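Local atomic coordinates of cellulose-binding protein (Saccharophagus degradans, PDB entry 2YHG), a protein that is of uncertain function but as a whole protein may hydrolyse glycosidic bonds and bind polysaccharide, this piece joining a nucleoside hydrolase-like part to a C-terminal beta domain. Residues A[243-246]-A[247-251]; A[251-254]-A[255-258]; A[306-309]-A[310-314]; A[213-216]-A[217-221]; A[130-133]-A[134-137]. One frame throughout, in Å; residues are numbered along the deposited sequence. Where two conformers were deposited one is given.

Contact 1: A[243-246]-A[247-251]. With CA (calcium ion), chain B.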
loop_
_atom_site.group_PDB
_atom_site.type_symbol
_atom_site.label_atom_id
_atom_site.label_comp_id
_atom_site.label_asym_id
_atom_site.label_seq_id
_atom_site.Cartn_x
_atom_site.Cartn_y
_atom_site.Cartn_z
ATOM N N GLY A 243 -1.681 -2.150 -12.584
ATOM C CA GLY A 243 -1.949 -3.406 -11.913
ATOM C C GLY A 243 -1.181 -3.582 -10.602
ATOM O O GLY A 243 -1.648 -4.307 -9.723
ATOM N N ASP A 244 -0.016 -2.935 -10.485
ATOM C CA ASP A 244 0.815 -3.083 -9.302
ATOM C C ASP A 244 0.489 -2.085 -8.203
ATOM O O ASP A 244 0.995 -2.219 -7.086
ATOM C CB ASP A 244 2.261 -2.931 -9.676
ATOM C CG ASP A 244 2.693 -3.941 -10.693
ATOM O OD1 ASP A 244 2.403 -5.125 -10.434
ATOM O OD2 ASP A 244 3.253 -3.579 -11.749
ATOM N N THR A 245 -0.316 -1.077 -8.487
ATOM C CA THR A 245 -0.556 -0.001 -7.515
ATOM C C THR A 245 -1.151 -0.446 -6.175
ATOM O O THR A 245 -0.794 0.163 -5.175
ATOM C CB THR A 245 -1.341 1.116 -8.203
ATOM O OG1 THR A 245 -0.399 1.765 -9.059
ATOM C CG2 THR A 245 -2.009 2.084 -7.254
ATOM N N PRO A 246 -1.937 -1.519 -6.113
ATOM C CA PRO A 246 -2.392 -1.981 -4.783
ATOM C C PRO A 246 -1.235 -2.242 -3.811
ATOM O O PRO A 246 -1.449 -2.163 -2.584
ATOM C CB PRO A 246 -3.217 -3.199 -5.101
ATOM C CG PRO A 246 -3.811 -2.836 -6.454
ATOM C CD PRO A 246 -2.635 -2.240 -7.195
ATOM N N ALA A 247 -0.061 -2.591 -4.330
ATOM C CA ALA A 247 1.103 -2.883 -3.504
ATOM C C ALA A 247 1.642 -1.676 -2.746
ATOM O O ALA A 247 2.442 -1.865 -1.818
ATOM C CB ALA A 247 2.189 -3.511 -4.351
ATOM N N PHE A 248 1.256 -0.461 -3.086
ATOM C CA PHE A 248 1.444 0.653 -2.160
ATOM C C PHE A 248 0.162 1.248 -1.637
ATOM O O PHE A 248 0.187 1.822 -0.544
ATOM C CB PHE A 248 2.375 1.777 -2.683
ATOM C CG PHE A 248 1.957 2.385 -3.968
ATOM C CD1 PHE A 248 2.348 1.822 -5.175
ATOM C CD2 PHE A 248 1.249 3.586 -4.004
ATOM C CE1 PHE A 248 1.999 2.406 -6.378
ATOM C CE2 PHE A 248 0.851 4.136 -5.206
ATOM C CZ PHE A 248 1.260 3.549 -6.394
ATOM N N LEU A 249 -0.971 1.100 -2.299
ATOM C CA LEU A 249 -2.200 1.618 -1.709
ATOM C C LEU A 249 -2.503 0.895 -0.402
ATOM O O LEU A 249 -3.162 1.479 0.478
ATOM C CB LEU A 249 -3.395 1.496 -2.659
ATOM C CG LEU A 249 -3.277 2.250 -3.972
ATOM C CD1 LEU A 249 -4.627 2.156 -4.703
ATOM C CD2 LEU A 249 -2.850 3.700 -3.750
ATOM N N HIS A 250 -2.053 -0.337 -0.233
ATOM C CA HIS A 250 -2.235 -1.081 1.020
ATOM C C HIS A 250 -1.735 -0.264 2.219
ATOM O O HIS A 250 -2.330 -0.374 3.303
ATOM C CB HIS A 250 -1.472 -2.402 0.879
ATOM C CG HIS A 250 -1.716 -3.349 1.997
ATOM N ND1 HIS A 250 -2.974 -3.702 2.398
ATOM C CD2 HIS A 250 -0.824 -4.024 2.767
ATOM C CE1 HIS A 250 -2.839 -4.537 3.411
ATOM N NE2 HIS A 250 -1.551 -4.769 3.650
ATOM N N MET A 251 -0.664 0.498 2.039
ATOM C CA MET A 251 -0.000 1.239 3.080
ATOM C C MET A 251 -0.273 2.742 3.032
ATOM O O MET A 251 0.413 3.504 3.711
ATOM C CB MET A 251 1.504 0.969 3.083
ATOM C CG MET A 251 1.892 -0.494 2.937
ATOM S SD MET A 251 2.127 -0.863 1.157
ATOM C CE MET A 251 2.688 -2.537 1.171
HETATM CA CA CA B . 4.910 -4.967 -13.080
HETATM O O HOH W 1 2.978 -5.138 -14.774
HETATM O O HOH W 2 5.005 -7.017 -14.483
#

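Contact 2: A[251-254]-A[255-258]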
loop_
_atom_site.group_PDB
_atom_site.type_symbol
_atom_site.label_atom_id
_atom_site.label_comp_id
_atom_site.label_asym_id
_atom_site.label_seq_id
_atom_site.Cartn_x
_atom_site.Cartn_y
_atom_site.Cartn_z
ATOM N N MET A 251 -0.664 0.498 2.039
ATOM C CA MET A 251 -0.000 1.239 3.080
ATOM C C MET A 251 -0.273 2.742 3.032
ATOM O O MET A 251 0.413 3.504 3.711
ATOM C CB MET A 251 1.504 0.969 3.083
ATOM C CG MET A 251 1.892 -0.494 2.937
ATOM S SD MET A 251 2.127 -0.863 1.157
ATOM C CE MET A 251 2.688 -2.537 1.171
ATOM N N ALA A 252 -1.251 3.182 2.261
ATOM C CA ALA A 252 -1.479 4.593 2.020
ATOM C C ALA A 252 -2.145 5.315 3.179
ATOM O O ALA A 252 -2.124 6.549 3.185
ATOM C CB ALA A 252 -2.320 4.773 0.775
ATOM N N ASN A 253 -2.870 4.597 4.045
ATOM C CA ASN A 253 -3.808 5.202 4.952
ATOM C C ASN A 253 -3.721 4.605 6.342
ATOM O O ASN A 253 -4.527 3.755 6.729
ATOM C CB ASN A 253 -5.242 5.013 4.460
ATOM C CG ASN A 253 -5.498 5.626 3.126
ATOM O OD1 ASN A 253 -5.586 6.841 2.995
ATOM N ND2 ASN A 253 -5.705 4.796 2.124
ATOM N N PRO A 254 -2.756 5.061 7.167
ATOM C CA PRO A 254 -2.625 4.478 8.497
ATOM C C PRO A 254 -3.871 4.585 9.365
ATOM O O PRO A 254 -4.095 3.729 10.211
ATOM C CB PRO A 254 -1.426 5.226 9.100
ATOM C CG PRO A 254 -0.638 5.713 7.895
ATOM C CD PRO A 254 -1.663 5.995 6.857
ATOM N N GLY A 255 -4.700 5.605 9.160
ATOM C CA GLY A 255 -5.930 5.729 9.913
ATOM C C GLY A 255 -7.031 4.796 9.459
ATOM O O GLY A 255 -7.999 4.583 10.208
ATOM N N LEU A 256 -6.926 4.282 8.220
ATOM C CA LEU A 256 -7.894 3.327 7.685
ATOM C C LEU A 256 -7.559 1.904 8.053
ATOM O O LEU A 256 -8.444 1.112 8.393
ATOM C CB LEU A 256 -7.980 3.444 6.164
ATOM C CG LEU A 256 -8.868 2.449 5.426
ATOM C CD1 LEU A 256 -10.316 2.503 5.903
ATOM C CD2 LEU A 256 -8.802 2.748 3.924
ATOM N N ASN A 257 -6.300 1.532 7.934
ATOM C CA ASN A 257 -5.899 0.140 8.087
ATOM C C ASN A 257 -4.447 0.034 8.480
ATOM O O ASN A 257 -3.622 0.802 8.013
ATOM C CB ASN A 257 -6.188 -0.723 6.841
ATOM C CG ASN A 257 -5.383 -0.306 5.631
ATOM O OD1 ASN A 257 -5.554 0.810 5.111
ATOM N ND2 ASN A 257 -4.537 -1.209 5.136
ATOM N N ASP A 258 -4.169 -0.948 9.338
ATOM C CA ASP A 258 -2.827 -1.379 9.638
ATOM C C ASP A 258 -2.479 -2.486 8.647
ATOM O O ASP A 258 -3.070 -3.551 8.698
ATOM C CB ASP A 258 -2.729 -1.898 11.070
ATOM C CG ASP A 258 -1.322 -2.302 11.450
ATOM O OD1 ASP A 258 -0.493 -2.584 10.550
ATOM O OD2 ASP A 258 -1.029 -2.287 12.666
HETATM O O HOH W 3 -5.291 1.815 2.547
HETATM O O HOH W 4 -2.642 1.889 5.081
#

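Contact 3: A[306-309]-A[310-314]. With EDO (1,2-ethanediol), chain K.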
loop_
_atom_site.group_PDB
_atom_site.type_symbol
_atom_site.label_atom_id
_atom_site.label_comp_id
_atom_site.label_asym_id
_atom_site.label_seq_id
_atom_site.Cartn_x
_atom_site.Cartn_y
_atom_site.Cartn_z
ATOM N N ARG A 306 -14.483 -0.749 -3.950
ATOM C CA ARG A 306 -15.285 0.013 -3.020
ATOM C C ARG A 306 -14.655 1.348 -2.640
ATOM O O ARG A 306 -15.386 2.263 -2.265
ATOM C CB ARG A 306 -15.587 -0.837 -1.801
ATOM C CG ARG A 306 -14.365 -1.163 -0.967
ATOM C CD ARG A 306 -14.676 -2.113 0.169
ATOM N NE ARG A 306 -15.691 -1.560 1.033
ATOM C CZ ARG A 306 -16.520 -2.277 1.780
ATOM N NH1 ARG A 306 -16.368 -3.582 1.915
ATOM N NH2 ARG A 306 -17.462 -1.666 2.470
ATOM N N TRP A 307 -13.338 1.465 -2.737
ATOM C CA TRP A 307 -12.615 2.667 -2.392
ATOM C C TRP A 307 -12.322 3.582 -3.597
ATOM O O TRP A 307 -11.690 4.602 -3.442
ATOM C CB TRP A 307 -11.274 2.284 -1.759
ATOM C CG TRP A 307 -11.383 1.295 -0.619
ATOM C CD1 TRP A 307 -10.992 -0.005 -0.654
ATOM C CD2 TRP A 307 -11.925 1.510 0.695
ATOM N NE1 TRP A 307 -11.267 -0.625 0.532
ATOM C CE2 TRP A 307 -11.849 0.282 1.379
ATOM C CE3 TRP A 307 -12.479 2.614 1.345
ATOM C CZ2 TRP A 307 -12.261 0.138 2.696
ATOM C CZ3 TRP A 307 -12.880 2.465 2.657
ATOM C CH2 TRP A 307 -12.788 1.232 3.307
ATOM N N SER A 308 -12.754 3.192 -4.789
ATOM C CA SER A 308 -12.308 3.806 -6.031
ATOM C C SER A 308 -12.526 5.314 -6.078
ATOM O O SER A 308 -11.678 6.036 -6.585
ATOM C CB SER A 308 -12.975 3.142 -7.250
ATOM O OG SER A 308 -12.262 1.968 -7.646
ATOM N N THR A 309 -13.687 5.803 -5.636
ATOM C CA THR A 309 -13.915 7.243 -5.756
ATOM C C THR A 309 -12.840 8.004 -4.997
ATOM O O THR A 309 -12.299 9.018 -5.489
ATOM C CB THR A 309 -15.303 7.622 -5.289
ATOM O OG1 THR A 309 -16.242 7.002 -6.157
ATOM C CG2 THR A 309 -15.500 9.140 -5.321
ATOM N N ALA A 310 -12.565 7.579 -3.761
ATOM C CA ALA A 310 -11.549 8.233 -2.956
ATOM C C ALA A 310 -10.176 8.142 -3.618
ATOM O O ALA A 310 -9.411 9.092 -3.632
ATOM C CB ALA A 310 -11.524 7.667 -1.551
ATOM N N ILE A 311 -9.847 6.956 -4.124
ATOM C CA ILE A 311 -8.575 6.712 -4.794
ATOM C C ILE A 311 -8.406 7.650 -5.991
ATOM O O ILE A 311 -7.360 8.290 -6.156
ATOM C CB ILE A 311 -8.452 5.244 -5.255
ATOM C CG1 ILE A 311 -8.362 4.303 -4.047
ATOM C CG2 ILE A 311 -7.293 5.064 -6.217
ATOM C CD1 ILE A 311 -8.510 2.822 -4.389
ATOM N N HIS A 312 -9.438 7.745 -6.823
ATOM C CA HIS A 312 -9.300 8.540 -8.025
ATOM C C HIS A 312 -9.229 10.030 -7.728
ATOM O O HIS A 312 -8.451 10.774 -8.346
ATOM C CB HIS A 312 -10.437 8.280 -9.005
ATOM C CG HIS A 312 -10.528 6.855 -9.434
ATOM N ND1 HIS A 312 -9.434 6.020 -9.531
ATOM C CD2 HIS A 312 -11.609 6.105 -9.749
ATOM C CE1 HIS A 312 -9.867 4.814 -9.861
ATOM N NE2 HIS A 312 -11.173 4.842 -10.041
ATOM N N ASN A 313 -10.016 10.469 -6.762
ATOM C CA ASN A 313 -10.007 11.875 -6.404
ATOM C C ASN A 313 -8.665 12.254 -5.782
ATOM O O ASN A 313 -8.123 13.340 -6.035
ATOM C CB ASN A 313 -11.160 12.213 -5.462
ATOM C CG ASN A 313 -12.494 12.166 -6.143
ATOM O OD1 ASN A 313 -12.636 11.772 -7.316
ATOM N ND2 ASN A 313 -13.516 12.560 -5.384
ATOM N N ASP A 314 -8.105 11.350 -4.973
ATOM C CA ASP A 314 -6.809 11.547 -4.371
ATOM C C ASP A 314 -5.744 11.823 -5.440
ATOM O O ASP A 314 -4.984 12.792 -5.344
ATOM C CB ASP A 314 -6.468 10.319 -3.543
ATOM C CG ASP A 314 -5.149 10.404 -2.853
ATOM O OD1 ASP A 314 -4.813 11.438 -2.227
ATOM O OD2 ASP A 314 -4.414 9.411 -2.896
HETATM C C1 EDO K . -16.823 1.330 4.605
HETATM O O1 EDO K . -17.819 1.025 3.623
HETATM C C2 EDO K . -16.468 0.144 5.488
HETATM O O2 EDO K . -17.585 -0.203 6.293
#

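Contact 4: A[213-216]-A[217-221]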
loop_
_atom_site.group_PDB
_atom_site.type_symbol
_atom_site.label_atom_id
_atom_site.label_comp_id
_atom_site.label_asym_id
_atom_site.label_seq_id
_atom_site.Cartn_x
_atom_site.Cartn_y
_atom_site.Cartn_z
ATOM N N TRP A 213 -10.677 -1.759 -10.002
ATOM C CA TRP A 213 -10.763 -0.434 -9.377
ATOM C C TRP A 213 -10.364 0.707 -10.292
ATOM O O TRP A 213 -10.588 1.876 -9.939
ATOM C CB TRP A 213 -9.862 -0.426 -8.122
ATOM C CG TRP A 213 -8.424 -0.611 -8.438
ATOM C CD1 TRP A 213 -7.779 -1.798 -8.592
ATOM C CD2 TRP A 213 -7.468 0.410 -8.741
ATOM N NE1 TRP A 213 -6.491 -1.590 -8.993
ATOM C CE2 TRP A 213 -6.270 -0.242 -9.102
ATOM C CE3 TRP A 213 -7.492 1.807 -8.719
ATOM C CZ2 TRP A 213 -5.135 0.452 -9.532
ATOM C CZ3 TRP A 213 -6.361 2.498 -9.125
ATOM C CH2 TRP A 213 -5.205 1.826 -9.521
ATOM N N GLN A 214 -9.749 0.390 -11.433
ATOM C CA GLN A 214 -9.002 1.352 -12.220
ATOM C C GLN A 214 -9.880 2.445 -12.830
ATOM O O GLN A 214 -11.047 2.229 -13.142
ATOM C CB GLN A 214 -8.290 0.658 -13.383
ATOM C CG GLN A 214 -7.004 -0.046 -12.985
ATOM C CD GLN A 214 -7.122 -1.401 -12.352
ATOM O OE1 GLN A 214 -8.218 -1.858 -11.945
ATOM N NE2 GLN A 214 -5.992 -2.077 -12.251
ATOM N N PRO A 215 -9.319 3.624 -13.010
ATOM C CA PRO A 215 -10.017 4.704 -13.704
ATOM C C PRO A 215 -9.920 4.533 -15.204
ATOM O O PRO A 215 -9.134 3.733 -15.709
ATOM C CB PRO A 215 -9.262 5.926 -13.252
ATOM C CG PRO A 215 -7.845 5.437 -13.232
ATOM C CD PRO A 215 -7.923 3.986 -12.729
ATOM N N SER A 216 -10.692 5.351 -15.911
ATOM C CA SER A 216 -10.761 5.286 -17.364
ATOM C C SER A 216 -9.546 5.930 -18.001
ATOM O O SER A 216 -8.861 6.759 -17.431
ATOM C CB SER A 216 -12.027 5.979 -17.884
ATOM O OG SER A 216 -11.881 7.354 -17.691
ATOM N N ASP A 217 -9.346 5.601 -19.267
ATOM C CA ASP A 217 -8.289 6.207 -20.067
ATOM C C ASP A 217 -8.499 7.708 -20.198
ATOM O O ASP A 217 -7.532 8.460 -20.218
ATOM C CB ASP A 217 -8.205 5.579 -21.437
ATOM C CG ASP A 217 -7.730 4.129 -21.428
ATOM O OD1 ASP A 217 -7.066 3.666 -20.452
ATOM O OD2 ASP A 217 -8.024 3.442 -22.438
ATOM N N SER A 218 -9.738 8.178 -20.287
ATOM C CA SER A 218 -10.047 9.611 -20.353
ATOM C C SER A 218 -9.726 10.347 -19.073
ATOM O O SER A 218 -9.212 11.458 -19.099
ATOM C CB SER A 218 -11.526 9.810 -20.643
ATOM O OG SER A 218 -11.825 11.192 -20.628
ATOM N N TYR A 219 -10.034 9.734 -17.926
ATOM C CA TYR A 219 -9.610 10.284 -16.634
ATOM C C TYR A 219 -8.107 10.507 -16.659
ATOM O O TYR A 219 -7.585 11.519 -16.226
ATOM C CB TYR A 219 -10.024 9.335 -15.510
ATOM C CG TYR A 219 -9.294 9.559 -14.201
ATOM C CD1 TYR A 219 -8.047 9.006 -14.002
ATOM C CD2 TYR A 219 -9.871 10.258 -13.155
ATOM C CE1 TYR A 219 -7.395 9.100 -12.796
ATOM C CE2 TYR A 219 -9.198 10.402 -11.921
ATOM C CZ TYR A 219 -7.958 9.815 -11.743
ATOM O OH TYR A 219 -7.270 9.834 -10.544
ATOM N N LEU A 220 -7.371 9.509 -17.118
ATOM C CA LEU A 220 -5.921 9.603 -17.096
ATOM C C LEU A 220 -5.472 10.761 -18.000
ATOM O O LEU A 220 -4.618 11.555 -17.629
ATOM C CB LEU A 220 -5.272 8.287 -17.551
ATOM C CG LEU A 220 -5.533 7.102 -16.601
ATOM C CD1 LEU A 220 -5.037 5.815 -17.251
ATOM C CD2 LEU A 220 -4.898 7.345 -15.251
ATOM N N ASP A 221 -6.026 10.841 -19.201
ATOM C CA ASP A 221 -5.631 11.883 -20.124
ATOM C C ASP A 221 -5.916 13.276 -19.558
ATOM O O ASP A 221 -5.081 14.166 -19.661
ATOM C CB ASP A 221 -6.385 11.668 -21.434
ATOM C CG ASP A 221 -5.951 12.608 -22.533
ATOM O OD1 ASP A 221 -4.757 12.673 -22.848
ATOM O OD2 ASP A 221 -6.853 13.117 -23.209
HETATM O O HOH W 5 -7.424 2.951 -17.767
#

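Contact 5: A[130-133]-A[134-137]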
loop_
_atom_site.group_PDB
_atom_site.type_symbol
_atom_site.label_atom_id
_atom_site.label_comp_id
_atom_site.label_asym_id
_atom_site.label_seq_id
_atom_site.Cartn_x
_atom_site.Cartn_y
_atom_site.Cartn_z
ATOM N N GLY A 130 20.101 -3.749 -4.775
ATOM C CA GLY A 130 18.764 -3.820 -4.217
ATOM C C GLY A 130 18.603 -4.841 -3.112
ATOM O O GLY A 130 17.946 -4.578 -2.109
ATOM N N SER A 131 19.209 -6.021 -3.255
ATOM C CA SER A 131 19.084 -7.014 -2.216
ATOM C C SER A 131 19.782 -6.530 -0.955
ATOM O O SER A 131 19.269 -6.680 0.138
ATOM C CB SER A 131 19.561 -8.400 -2.684
ATOM O OG SER A 131 20.938 -8.450 -2.974
ATOM N N ASN A 132 20.959 -5.949 -1.124
ATOM C CA ASN A 132 21.655 -5.409 0.039
ATOM C C ASN A 132 20.875 -4.254 0.656
ATOM O O ASN A 132 20.910 -4.105 1.891
ATOM C CB ASN A 132 23.065 -4.942 -0.343
ATOM C CG ASN A 132 24.027 -6.074 -0.565
ATOM O OD1 ASN A 132 23.795 -7.208 -0.129
ATOM N ND2 ASN A 132 25.127 -5.780 -1.248
ATOM N N LEU A 133 20.204 -3.436 -0.136
ATOM C CA LEU A 133 19.395 -2.341 0.381
ATOM C C LEU A 133 18.279 -2.882 1.270
ATOM O O LEU A 133 18.004 -2.344 2.352
ATOM C CB LEU A 133 18.854 -1.511 -0.801
ATOM C CG LEU A 133 17.949 -0.307 -0.482
ATOM C CD1 LEU A 133 17.835 0.569 -1.697
ATOM C CD2 LEU A 133 16.513 -0.730 -0.083
ATOM N N ILE A 134 17.623 -3.964 0.853
ATOM C CA ILE A 134 16.605 -4.575 1.641
ATOM C C ILE A 134 17.171 -5.056 2.969
ATOM O O ILE A 134 16.562 -4.865 4.025
ATOM C CB ILE A 134 15.877 -5.691 0.858
ATOM C CG1 ILE A 134 15.107 -5.105 -0.301
ATOM C CG2 ILE A 134 14.986 -6.507 1.768
ATOM C CD1 ILE A 134 14.646 -6.127 -1.316
ATOM N N ILE A 135 18.296 -5.768 2.939
ATOM C CA ILE A 135 18.915 -6.227 4.185
ATOM C C ILE A 135 19.146 -5.048 5.145
ATOM O O ILE A 135 18.817 -5.119 6.331
ATOM C CB ILE A 135 20.218 -6.991 3.935
ATOM C CG1 ILE A 135 19.950 -8.270 3.120
ATOM C CG2 ILE A 135 20.913 -7.327 5.250
ATOM C CD1 ILE A 135 21.193 -9.004 2.712
ATOM N N ALA A 136 19.730 -3.982 4.614
ATOM C CA ALA A 136 20.058 -2.845 5.462
ATOM C C ALA A 136 18.819 -2.216 6.061
ATOM O O ALA A 136 18.804 -1.796 7.227
ATOM C CB ALA A 136 20.859 -1.819 4.692
ATOM N N ALA A 137 17.738 -2.162 5.292
ATOM C CA ALA A 137 16.490 -1.577 5.798
ATOM C C ALA A 137 15.892 -2.428 6.893
ATOM O O ALA A 137 15.465 -1.916 7.939
ATOM C CB ALA A 137 15.497 -1.413 4.655
#

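Contact 1: A[243-246]-A[247-251]
One face of the Phe248 ring lies against the carbonyl oxygen of Thr245, which sits 3.5 Å above the ring plane and is offset toward the rim. Toward the far end of the same ring the threonine hydroxyl comes close, with OG1 of Thr245 3.6 Å from CZ of Phe248. The ring gets there because CG of Phe248 stands between its backbone N and carbonyl carbon (chi1 57°), which folds it back over the preceding turn. The other branch of Thr245 serves Leu249: CG2 meets CG of Leu249 at 3.5 Å. Two backbone bonds grip the oxygen of Thr245. Leu249 N reaches Thr245 O in the carbonyl plane at 3.0 Å, whereas Phe248 N comes from above that plane. Ala247 N binds Asp244 O and His250 N binds Pro246 O, so the chain passes without a break from the metal ligand into the short helix 246-249. At the start of this run, OD2 of Asp244 binds the calcium ion at 2.5 Å, in a site that Asp36, Asp43, the backbone oxygen of Trp151 and two waters also share. The hydroxyl of Thr245 is hydrogen-bonded to Glu242 and Ser46. This is a buried turn of the nucleoside hydrolase-like domain: Thr245 and Phe248 pack on helix 42-52, while Pro246 and Ala247 rest on strand 180-185 of the parallel sheet.

Contact 2: A[251-254]-A[255-258]
Asn253 lies alongside Leu256, both side chains pointing the same way, with CB of Asn253 3.6 Å from CB of Leu256 and ND2 of Asn253 4.1 Å from CD2 of Leu256. The motif, in the loop that follows helix 246-249, is a beta turn (Leu256 N to Asn253 O) overlapped by an alpha turn (Asn257 N to the same oxygen). Leu256 N approaches Asn253 O from well above the carbonyl plane at 2.9 Å, with a bent N-H...O angle of 139°. Asn257 N meets Asn253 O nearly along the C=O axis at 3.1 Å and is straighter, at 161°. Pro254 and Gly255 form the corner of both turns. The side chain of Asn257 folds back toward Asn253, its CG flanked by N and C of its own residue (chi1 65°), and its ND2 donates to His250 O, tying the turn back to His250. Leu256 and Asn253 touch Tyr429 of strand 427-436, so the turn also joins the nucleoside hydrolase-like domain to the C-terminal beta domain. OD1 of Asn253 takes a hydrogen bond from a buffer molecule. A water bridges the two asparagines: it accepts from ND2 of Asn253 at 3.0 Å and donates to OD1 of Asn257 at 2.8 Å.

Contact 3: A[306-309]-A[310-314]
Three backbone bonds run across the first turn of the helix, from Ile311 N to Trp307 O, from His312 N to Ser308 O and from Asn313 N to Thr309 O. The shortest, His312 N to Ser308 O, is 2.8 Å. The same oxygen also lies against the imidazole, 3.1 Å above one face of the His312 ring, offset toward the rim, near CG and CD2. That position follows from chi1 of -59°, which sets CG of His312 anti to the carbonyl carbon and leans the ring toward Ser308. NE2 of His312 then comes within 3.7 Å of CB of Ser308. This is the start of helix 308-323, where the 3-10 turn at 306-307 passes into regular alpha helix between the nucleoside hydrolase-like and beta domains. Apolar contact is slighter: CD1 of Ile311 meets CB of Trp307 at 3.9 Å. Thr309 and Asn313 run side by side, CG2 of the threonine 4.0 Å from ND2 of the asparagine, which donates to Asn425 O. Among the polar ends, Ser308 OG is hydrogen-bonded to Trp213 O in the conformer described, and Arg306 NH1 forms a salt bridge with Glu381. The other terminal nitrogen of Arg306, NH2, donates to O1 of an ethanediol at 2.9 Å, which lies at the edge of the group, near its plane. CG of Arg306 lies over one face of the Trp307 indole, offset toward the rim.

Contact 4: A[213-216]-A[217-221]
Ser216, Pro215 and Tyr219 carry this contact. Ser216 is the N-cap of helix 217-225, and its OG accepts from Tyr219 N. The bond from Tyr219 N to Ser216 OG is 3.0 Å long and nearly straight, with an N-H...O angle of 168°. OG reaches the amide of Tyr219 because chi1 (70°) brings it close to N and C of its own residue alike. Ser216 O accepts from Leu220 N at 3.1 Å, the first bond of the regular helical pattern. Ser216 thus uses both side chain and backbone to satisfy amides of the first turn. Pro215, just ahead of the cap, lies across the aromatic ring of Tyr219 in a CH-pi contact: its CB stands 3.8 Å from the ring centroid, 29° off the normal, with CD1 of Tyr219 the closest ring atom at 3.4 Å. CG of the proline goes on to CD2 of Leu220 at 4.0 Å, and that methyl lies in plane at the edge of the tyrosine ring. At its far end Tyr219 OH is hydrogen-bonded to His312 O, and Pro215 touches the His312 side chain, so the capped end is held against helix 308-323. Asp217 OD2 makes a salt bridge with Arg237. The other oxygen, OD1, receives a hydrogen bond from a water that also donates to Pro215 O, each at 2.8 Å.

Contact 5: A[130-133]-A[134-137]
Helix 129-139 of the nucleoside hydrolase-like domain supplies this contact, about two turns of regular alpha helix. Four successive bonds join residues four apart: Ile134 N to Gly130 O, Ile135 N to Ser131 O, Ala136 N to Asn132 O and Ala137 N to Leu133 O. They are even in length, 3.0 to 3.1 Å, and the straightest, from Ile135 to Ser131, has an N-H...O angle of 169°. The two isoleucines lay their CG1 branches toward the carbonyls four residues earlier, in the same manner. CG1 of Ile134 comes 3.4 Å from the oxygen of Gly130, and CG1 of Ile135 comes equally close to that of Ser131. In each, CG1 is anti to the carbonyl carbon (chi1 -66° in Ile134), while CG2 stands beside that carbon. Further along, CB of Ala137 rests 3.5 Å from Leu133 O and CB of Ala136 3.6 Å from Asn132 O. The polar side chains look elsewhere: Ser131 OG is hydrogen-bonded to Ser128 N, and Asn132 OD1 to Lys163 NZ. The helix lies between the parallel sheet and helix 155-167: Leu133, Ile134 and Ala137 touch Ile32 of strand 30-35, Ile134 and Ala137 also reach strand 58-64, and Ile135 packs with Ile134 on Ala160 of helix 155-167.

Contacts 1 and 2 follow one another, sharing Met251, and are both buried, with centres about 12 Å apart; contact 1 adds a calcium ligand to its helical turn, whereas contact 2 is a loop turn with a water bridge between its side chains. Contacts 3 and 4 are both helix starts: contact 4, at the surface, is capped by a serine and packed by a CH-pi contact, while contact 3, partly buried, begins its helix between the two domains. Trp213 of contact 4 packs on Thr245 and Pro246 of contact 1, and Ile311 and Trp307 of contact 3 reach Leu249 and Leu256. Contact 5 stands apart, buried, aliphatic and bonded through backbone alone, its centre about 33 Å from that of contact 3.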